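Local coordinates for protein salt-tolerant glutaminase (Micrococcus luteus, PDB 3AGD) that probably catalyses the hydrolysis of L-glutamine to L-glutamate and ammonium, at residues Q248-V253 with R303-D308; G254-S259 with A268-V273. One frame throughout, in Å; residues are numbered along the deposited sequence.

Contact 1: Q248-V253 with R303-D308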
ATOM      1  N   GLN A 248      13.440  -1.692  10.381  1.00 20.87           N
ATOM      2  CA  GLN A 248      11.999  -1.935  10.390  1.00 18.03           C
ATOM      3  C   GLN A 248      11.634  -2.120   8.923  1.00 19.37           C
ATOM      4  O   GLN A 248      11.618  -1.162   8.153  1.00 17.30           O
ATOM      5  CB  GLN A 248      11.263  -0.739  10.990  1.00 17.51           C
ATOM      6  CG  GLN A 248       9.948  -1.079  11.686  1.00 23.72           C
ATOM      7  CD  GLN A 248       8.757  -1.062  10.757  1.00 29.34           C
ATOM      8  OE1 GLN A 248       8.713  -0.290   9.799  1.00 31.24           O
ATOM      9  NE2 GLN A 248       7.768  -1.898  11.048  1.00 30.27           N
ATOM     10  N   TRP A 249      11.345  -3.366   8.555  1.00 19.49           N
ATOM     11  CA  TRP A 249      11.044  -3.753   7.182  1.00 19.76           C
ATOM     12  C   TRP A 249      10.046  -2.916   6.388  1.00 19.17           C
ATOM     13  O   TRP A 249      10.353  -2.480   5.282  1.00 21.48           O
ATOM     14  CB  TRP A 249      10.622  -5.226   7.150  1.00 17.98           C
ATOM     15  CG  TRP A 249      10.718  -5.828   5.788  1.00 20.12           C
ATOM     16  CD1 TRP A 249       9.706  -5.993   4.883  1.00 17.28           C
ATOM     17  CD2 TRP A 249      11.902  -6.340   5.164  1.00 19.60           C
ATOM     18  NE1 TRP A 249      10.189  -6.581   3.736  1.00 17.82           N
ATOM     19  CE2 TRP A 249      11.532  -6.805   3.883  1.00 17.83           C
ATOM     20  CE3 TRP A 249      13.241  -6.452   5.566  1.00 19.86           C
ATOM     21  CZ2 TRP A 249      12.454  -7.375   2.999  1.00 18.68           C
ATOM     22  CZ3 TRP A 249      14.158  -7.020   4.684  1.00 19.48           C
ATOM     23  CH2 TRP A 249      13.758  -7.473   3.416  1.00 17.62           C
ATOM     24  N   LEU A 250       8.855  -2.697   6.930  1.00 18.58           N
ATOM     25  CA  LEU A 250       7.857  -1.910   6.219  1.00 19.90           C
ATOM     26  C   LEU A 250       8.404  -0.533   5.844  1.00 18.91           C
ATOM     27  O   LEU A 250       8.297  -0.110   4.694  1.00 20.48           O
ATOM     28  CB  LEU A 250       6.586  -1.779   7.069  1.00 20.81           C
ATOM     29  CG  LEU A 250       5.367  -0.989   6.567  1.00 25.55           C
ATOM     30  CD1 LEU A 250       5.502   0.454   6.969  1.00 32.10           C
ATOM     31  CD2 LEU A 250       5.217  -1.124   5.052  1.00 23.04           C
ATOM     32  N   ALA A 251       9.016   0.156   6.801  1.00 13.69           N
ATOM     33  CA  ALA A 251       9.558   1.490   6.539  1.00 16.13           C
ATOM     34  C   ALA A 251      10.769   1.502   5.611  1.00 17.82           C
ATOM     35  O   ALA A 251      10.814   2.278   4.653  1.00 19.12           O
ATOM     36  CB  ALA A 251       9.918   2.184   7.857  1.00 14.59           C
ATOM     37  N   ASP A 252      11.751   0.649   5.891  1.00 16.72           N
ATOM     38  CA  ASP A 252      12.964   0.609   5.081  1.00 17.16           C
ATOM     39  C   ASP A 252      12.819  -0.012   3.695  1.00 15.94           C
ATOM     40  O   ASP A 252      13.385   0.491   2.727  1.00 16.75           O
ATOM     41  CB  ASP A 252      14.087  -0.138   5.817  1.00 17.52           C
ATOM     42  CG  ASP A 252      14.357   0.411   7.203  1.00 19.29           C
ATOM     43  OD1 ASP A 252      14.191   1.628   7.422  1.00 18.99           O
ATOM     44  OD2 ASP A 252      14.754  -0.383   8.078  1.00 24.14           O
ATOM     45  N   VAL A 253      12.069  -1.105   3.597  1.00 15.59           N
ATOM     46  CA  VAL A 253      11.921  -1.806   2.327  1.00 16.33           C
ATOM     47  C   VAL A 253      10.540  -1.630   1.703  1.00 17.28           C
ATOM     48  O   VAL A 253      10.421  -1.345   0.507  1.00 15.80           O
ATOM     49  CB  VAL A 253      12.227  -3.320   2.516  1.00 16.85           C
ATOM     50  CG1 VAL A 253      12.413  -3.996   1.174  1.00 11.09           C
ATOM     51  CG2 VAL A 253      13.476  -3.489   3.366  1.00 17.87           C
ATOM     52  N   ARG A 303      12.807   1.830  -6.630  1.00 23.57           N
ATOM     53  CA  ARG A 303      11.969   2.703  -5.812  1.00 26.51           C
ATOM     54  C   ARG A 303      10.578   2.103  -5.637  1.00 22.42           C
ATOM     55  O   ARG A 303       9.560   2.744  -5.909  1.00 22.81           O
ATOM     56  CB  ARG A 303      11.881   4.097  -6.433  1.00 36.13           C
ATOM     57  CG  ARG A 303      13.226   4.799  -6.503  1.00 44.96           C
ATOM     58  CD  ARG A 303      13.782   5.075  -5.113  1.00 52.33           C
ATOM     59  NE  ARG A 303      15.201   5.421  -5.150  1.00 60.30           N
ATOM     60  CZ  ARG A 303      15.849   6.034  -4.162  1.00 65.60           C
ATOM     61  NH1 ARG A 303      17.143   6.306  -4.281  1.00 67.58           N
ATOM     62  NH2 ARG A 303      15.200   6.390  -3.063  1.00 65.99           N
ATOM     63  N   LEU A 304      10.560   0.852  -5.189  1.00 18.93           N
ATOM     64  CA  LEU A 304       9.330   0.122  -4.940  1.00 19.15           C
ATOM     65  C   LEU A 304       9.023   0.220  -3.446  1.00 22.09           C
ATOM     66  O   LEU A 304       9.929   0.169  -2.612  1.00 24.95           O
ATOM     67  CB  LEU A 304       9.496  -1.344  -5.354  1.00 15.51           C
ATOM     68  CG  LEU A 304       9.563  -1.595  -6.863  1.00 19.81           C
ATOM     69  CD1 LEU A 304       9.937  -3.038  -7.150  1.00 22.13           C
ATOM     70  CD2 LEU A 304       8.209  -1.273  -7.481  1.00 25.60           C
ATOM     71  N   HIS A 305       7.750   0.369  -3.108  1.00 17.52           N
ATOM     72  CA  HIS A 305       7.363   0.487  -1.718  1.00 17.34           C
ATOM     73  C   HIS A 305       5.852   0.435  -1.598  1.00 20.00           C
ATOM     74  O   HIS A 305       5.137   0.986  -2.427  1.00 20.28           O
ATOM     75  CB  HIS A 305       7.880   1.809  -1.147  1.00 19.04           C
ATOM     76  CG  HIS A 305       7.898   1.853   0.350  1.00 18.78           C
ATOM     77  ND1 HIS A 305       6.750   1.846   1.108  1.00 15.33           N
ATOM     78  CD2 HIS A 305       8.931   1.873   1.227  1.00 17.66           C
ATOM     79  CE1 HIS A 305       7.072   1.856   2.390  1.00 16.79           C
ATOM     80  NE2 HIS A 305       8.389   1.873   2.490  1.00 15.36           N
ATOM     81  N   LEU A 306       5.379  -0.227  -0.552  1.00 20.50           N
ATOM     82  CA  LEU A 306       3.953  -0.370  -0.302  1.00 20.39           C
ATOM     83  C   LEU A 306       3.238   0.976  -0.190  1.00 17.97           C
ATOM     84  O   LEU A 306       2.036   1.061  -0.420  1.00 17.10           O
ATOM     85  CB  LEU A 306       3.744  -1.161   0.994  1.00 21.75           C
ATOM     86  CG  LEU A 306       2.308  -1.532   1.359  1.00 24.96           C
ATOM     87  CD1 LEU A 306       1.760  -2.514   0.329  1.00 23.94           C
ATOM     88  CD2 LEU A 306       2.276  -2.152   2.747  1.00 26.34           C
ATOM     89  N   MET A 307       3.979   2.024   0.155  1.00 18.63           N
ATOM     90  CA  MET A 307       3.396   3.349   0.337  1.00 21.35           C
ATOM     91  C   MET A 307       3.374   4.297  -0.862  1.00 24.88           C
ATOM     92  O   MET A 307       2.982   5.457  -0.714  1.00 25.95           O
ATOM     93  CB  MET A 307       4.095   4.066   1.501  1.00 22.86           C
ATOM     94  CG  MET A 307       4.071   3.315   2.822  1.00 24.48           C
ATOM     95  SD  MET A 307       2.404   2.996   3.405  1.00 29.12           S
ATOM     96  CE  MET A 307       2.656   1.544   4.389  1.00 25.53           C
ATOM     97  N   ASP A 308       3.788   3.858  -2.043  1.00 28.28           N
ATOM     98  CA  ASP A 308       3.744   4.805  -3.155  1.00 35.04           C
ATOM     99  C   ASP A 308       2.358   4.935  -3.759  1.00 34.55           C
ATOM    100  O   ASP A 308       1.563   3.994  -3.742  1.00 33.95           O
ATOM    101  CB  ASP A 308       4.770   4.460  -4.230  1.00 38.19           C
ATOM    102  CG  ASP A 308       4.778   3.008  -4.582  1.00 38.96           C
ATOM    103  OD1 ASP A 308       5.850   2.508  -5.005  1.00 29.53           O
ATOM    104  OD2 ASP A 308       3.713   2.374  -4.441  1.00 48.63           O
TER

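Contact 2: G254-S259 with A268-V273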
ATOM      1  N   GLY A 254       9.500  -1.808   2.511  1.00 11.94           N
ATOM      2  CA  GLY A 254       8.149  -1.643   2.008  1.00 12.30           C
ATOM      3  C   GLY A 254       7.649  -2.755   1.105  1.00 12.65           C
ATOM      4  O   GLY A 254       6.703  -2.553   0.338  1.00 14.14           O
ATOM      5  N   ILE A 255       8.271  -3.926   1.185  1.00 11.21           N
ATOM      6  CA  ILE A 255       7.859  -5.062   0.365  1.00 13.34           C
ATOM      7  C   ILE A 255       7.450  -6.237   1.248  1.00 12.65           C
ATOM      8  O   ILE A 255       8.301  -6.913   1.824  1.00 15.74           O
ATOM      9  CB  ILE A 255       8.998  -5.525  -0.577  1.00 15.26           C
ATOM     10  CG1 ILE A 255       9.363  -4.403  -1.550  1.00 14.33           C
ATOM     11  CG2 ILE A 255       8.552  -6.759  -1.374  1.00 14.98           C
ATOM     12  CD1 ILE A 255      10.514  -4.755  -2.487  1.00 14.33           C
ATOM     13  N   PRO A 256       6.136  -6.486   1.378  1.00 11.14           N
ATOM     14  CA  PRO A 256       5.669  -7.600   2.211  1.00 13.43           C
ATOM     15  C   PRO A 256       6.477  -8.851   1.857  1.00 18.13           C
ATOM     16  O   PRO A 256       6.534  -9.241   0.694  1.00 18.52           O
ATOM     17  CB  PRO A 256       4.201  -7.717   1.824  1.00 11.44           C
ATOM     18  CG  PRO A 256       3.817  -6.282   1.536  1.00 13.24           C
ATOM     19  CD  PRO A 256       5.006  -5.777   0.744  1.00 11.37           C
ATOM     20  N   ALA A 257       7.108  -9.476   2.848  1.00 18.03           N
ATOM     21  CA  ALA A 257       7.923 -10.652   2.562  1.00 17.09           C
ATOM     22  C   ALA A 257       7.991 -11.701   3.660  1.00 17.15           C
ATOM     23  O   ALA A 257       7.583 -11.467   4.799  1.00 17.56           O
ATOM     24  CB  ALA A 257       9.337 -10.213   2.198  1.00 15.45           C
ATOM     25  N   LYS A 258       8.517 -12.864   3.292  1.00 16.71           N
ATOM     26  CA  LYS A 258       8.691 -13.975   4.221  1.00 18.49           C
ATOM     27  C   LYS A 258       9.843 -14.852   3.745  1.00 18.56           C
ATOM     28  O   LYS A 258       9.893 -15.247   2.577  1.00 19.81           O
ATOM     29  CB  LYS A 258       7.422 -14.823   4.315  1.00 17.64           C
ATOM     30  CG  LYS A 258       7.502 -15.906   5.390  1.00 16.59           C
ATOM     31  CD  LYS A 258       7.529 -15.284   6.782  1.00 17.65           C
ATOM     32  CE  LYS A 258       7.698 -16.326   7.881  1.00 16.58           C
ATOM     33  NZ  LYS A 258       9.115 -16.768   8.021  1.00 20.04           N
ATOM     34  N   SER A 259      10.771 -15.148   4.647  1.00 17.41           N
ATOM     35  CA  SER A 259      11.907 -15.994   4.311  1.00 19.23           C
ATOM     36  C   SER A 259      11.695 -17.416   4.837  1.00 19.33           C
ATOM     37  O   SER A 259      10.832 -17.655   5.690  1.00 17.47           O
ATOM     38  CB  SER A 259      13.191 -15.413   4.911  1.00 21.82           C
ATOM     39  OG  SER A 259      14.331 -16.170   4.527  1.00 22.62           O
ATOM     40  N   ALA A 268       5.674 -10.009  -2.071  1.00 17.86           N
ATOM     41  CA  ALA A 268       4.414  -9.728  -2.742  1.00 19.60           C
ATOM     42  C   ALA A 268       4.043  -8.267  -2.523  1.00 20.57           C
ATOM     43  O   ALA A 268       3.550  -7.892  -1.459  1.00 18.47           O
ATOM     44  CB  ALA A 268       3.319 -10.639  -2.207  1.00 19.09           C
ATOM     45  N   LEU A 269       4.297  -7.449  -3.540  1.00 19.91           N
ATOM     46  CA  LEU A 269       4.009  -6.019  -3.485  1.00 15.47           C
ATOM     47  C   LEU A 269       2.732  -5.753  -4.278  1.00 18.86           C
ATOM     48  O   LEU A 269       2.735  -5.773  -5.512  1.00 21.13           O
ATOM     49  CB  LEU A 269       5.183  -5.234  -4.074  1.00 13.44           C
ATOM     50  CG  LEU A 269       5.041  -3.709  -4.052  1.00 18.51           C
ATOM     51  CD1 LEU A 269       4.827  -3.246  -2.617  1.00 20.04           C
ATOM     52  CD2 LEU A 269       6.278  -3.058  -4.651  1.00 12.66           C
ATOM     53  N   PRO A 270       1.621  -5.490  -3.574  1.00 18.42           N
ATOM     54  CA  PRO A 270       0.324  -5.229  -4.199  1.00 17.52           C
ATOM     55  C   PRO A 270       0.320  -4.373  -5.455  1.00 18.45           C
ATOM     56  O   PRO A 270       0.860  -3.268  -5.477  1.00 16.66           O
ATOM     57  CB  PRO A 270      -0.480  -4.598  -3.066  1.00 18.30           C
ATOM     58  CG  PRO A 270       0.041  -5.333  -1.869  1.00 17.78           C
ATOM     59  CD  PRO A 270       1.538  -5.312  -2.112  1.00 16.13           C
ATOM     60  N   GLY A 271      -0.313  -4.903  -6.497  1.00 17.28           N
ATOM     61  CA  GLY A 271      -0.429  -4.181  -7.748  1.00 17.76           C
ATOM     62  C   GLY A 271       0.815  -4.087  -8.604  1.00 19.56           C
ATOM     63  O   GLY A 271       0.757  -3.540  -9.705  1.00 18.33           O
ATOM     64  N   ARG A 272       1.944  -4.613  -8.141  1.00 19.45           N
ATOM     65  CA  ARG A 272       3.128  -4.506  -8.971  1.00 20.51           C
ATOM     66  C   ARG A 272       4.017  -5.710  -9.202  1.00 20.04           C
ATOM     67  O   ARG A 272       4.432  -5.937 -10.333  1.00 20.81           O
ATOM     68  CB  ARG A 272       3.959  -3.318  -8.504  1.00 25.64           C
ATOM     69  CG  ARG A 272       3.297  -2.017  -8.926  1.00 32.82           C
ATOM     70  CD  ARG A 272       3.792  -0.866  -8.136  1.00 35.95           C
ATOM     71  NE  ARG A 272       3.409  -0.956  -6.734  1.00 30.34           N
ATOM     72  CZ  ARG A 272       3.973  -0.209  -5.797  1.00 28.07           C
ATOM     73  NH1 ARG A 272       4.923   0.646  -6.151  1.00 23.68           N
ATOM     74  NH2 ARG A 272       3.597  -0.307  -4.528  1.00 25.58           N
ATOM     75  N   VAL A 273       4.300  -6.507  -8.177  1.00 21.78           N
ATOM     76  CA  VAL A 273       5.188  -7.632  -8.421  1.00 20.02           C
ATOM     77  C   VAL A 273       5.202  -8.747  -7.376  1.00 21.66           C
ATOM     78  O   VAL A 273       4.966  -8.519  -6.191  1.00 22.60           O
ATOM     79  CB  VAL A 273       6.633  -7.099  -8.612  1.00 21.55           C
ATOM     80  CG1 VAL A 273       7.221  -6.708  -7.263  1.00 16.76           C
ATOM     81  CG2 VAL A 273       7.492  -8.119  -9.338  1.00 23.49           C
TER

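Contact 1: Q248-V253 with R303-D308
His-305 meets the helix 249-252 through the edge of its imidazole, where NE2 donates to the backbone O of Ala-251 at 3.3 Å with an N-H...O angle of 154°. The acceptor lies almost in the ring plane, yet the ring nitrogen stands well above the plane of the Ala-251 carbonyl, 52° out of it. The same NE2 is also 3.0 Å from Leu-250 O. CG of His-305 is anti to the backbone N (chi1 -163°), and the rotation of the ring is fixed from its other nitrogen: Met-307 N donates to His-305 ND1 at 2.9 Å, again nearly in the ring plane, which marks ND1 as an acceptor and agrees with a proton on NE2. His-305 to Asp-308 form a type I beta turn, and the residue ahead of Leu-304, Arg-303, is the C-prime position of the Schellman motif that ends helix 289-301. Beside the imidazole, the side chain of Leu-250 crosses those of Leu-306 and Met-307 at about a right angle, and its CD2 touches Leu-306 CD2 at 3.9 Å and Met-307 CE at 3.8 Å. Farther out, Gln-248 is the N-cap of helix 249-252, and its OE1 accepts from Ala-251 N at 3.0 Å. Ser-235 of the second subunit packs on Leu-250 and His-305.

Contact 2: G254-S259 with A268-V273
Pro-256 lays its ring against the backbone carbonyl of Ala-268. Followed from CB through CG to CD, each ring carbon lies 3.4 Å from Ala-268 O, so the oxygen is met by all three methylenes. CG and CD also reach side chains: CG of Pro-256 approaches Pro-270 CD at 4.4 Å, and CD lies 4.2 Å from Leu-269 CD1. That same leucine methyl carbon also sits 3.6 Å from Gly-254 O; chi1 sets CG of Leu-269 anti to the backbone N (-178°), and chi2 (57°) turns CD1 toward that oxygen. An antiparallel backbone bond joins the two segments, Ala-268 N donating to Pro-256 O at 3.0 Å in a nearly straight approach to the oxygen, with a C=O...N angle of 160°. Beyond it, Leu-269 O accepts from both Arg-272 N and Val-273 N, the signature of a classic beta bulge, while Leu-269 CD2 lies over one face of the Arg-272 guanidinium, 3.8 Å above its plane. The contact thus closes the open end of the hairpin 257-259/264-269, in which 257-259 is, within this chain, an outermost strand of the antiparallel five-stranded sheet and 273-278 flanks 264-269 on its other side; Val-234 and Thr-238 of helix 227-240 pack on Pro-256.

Overall arrangement
Along the chain, the backbone leaves helix 249-252 at Gly-254, which has positive phi, and passes through Ile-255 and Pro-256 to strand 257-259. Contact 2 then closes a short loop, the one that holds the hairpin 257-259/264-269, and the chain continues through strand 273-278 and helix 289-301 to the loop 303-308, where contact 1 closes the larger loop. Contact 2 is therefore nested inside contact 1, with centres about 9 Å apart. Direct links join them: Asp-308 OD1 forms a salt bridge with Arg-272 NH1, and Trp-249 NE1 probably donates to Ile-255 O. The two contacts together tie the short helix and the loop after helix 289-301 to this hairpin of the sheet, and both touch the second subunit.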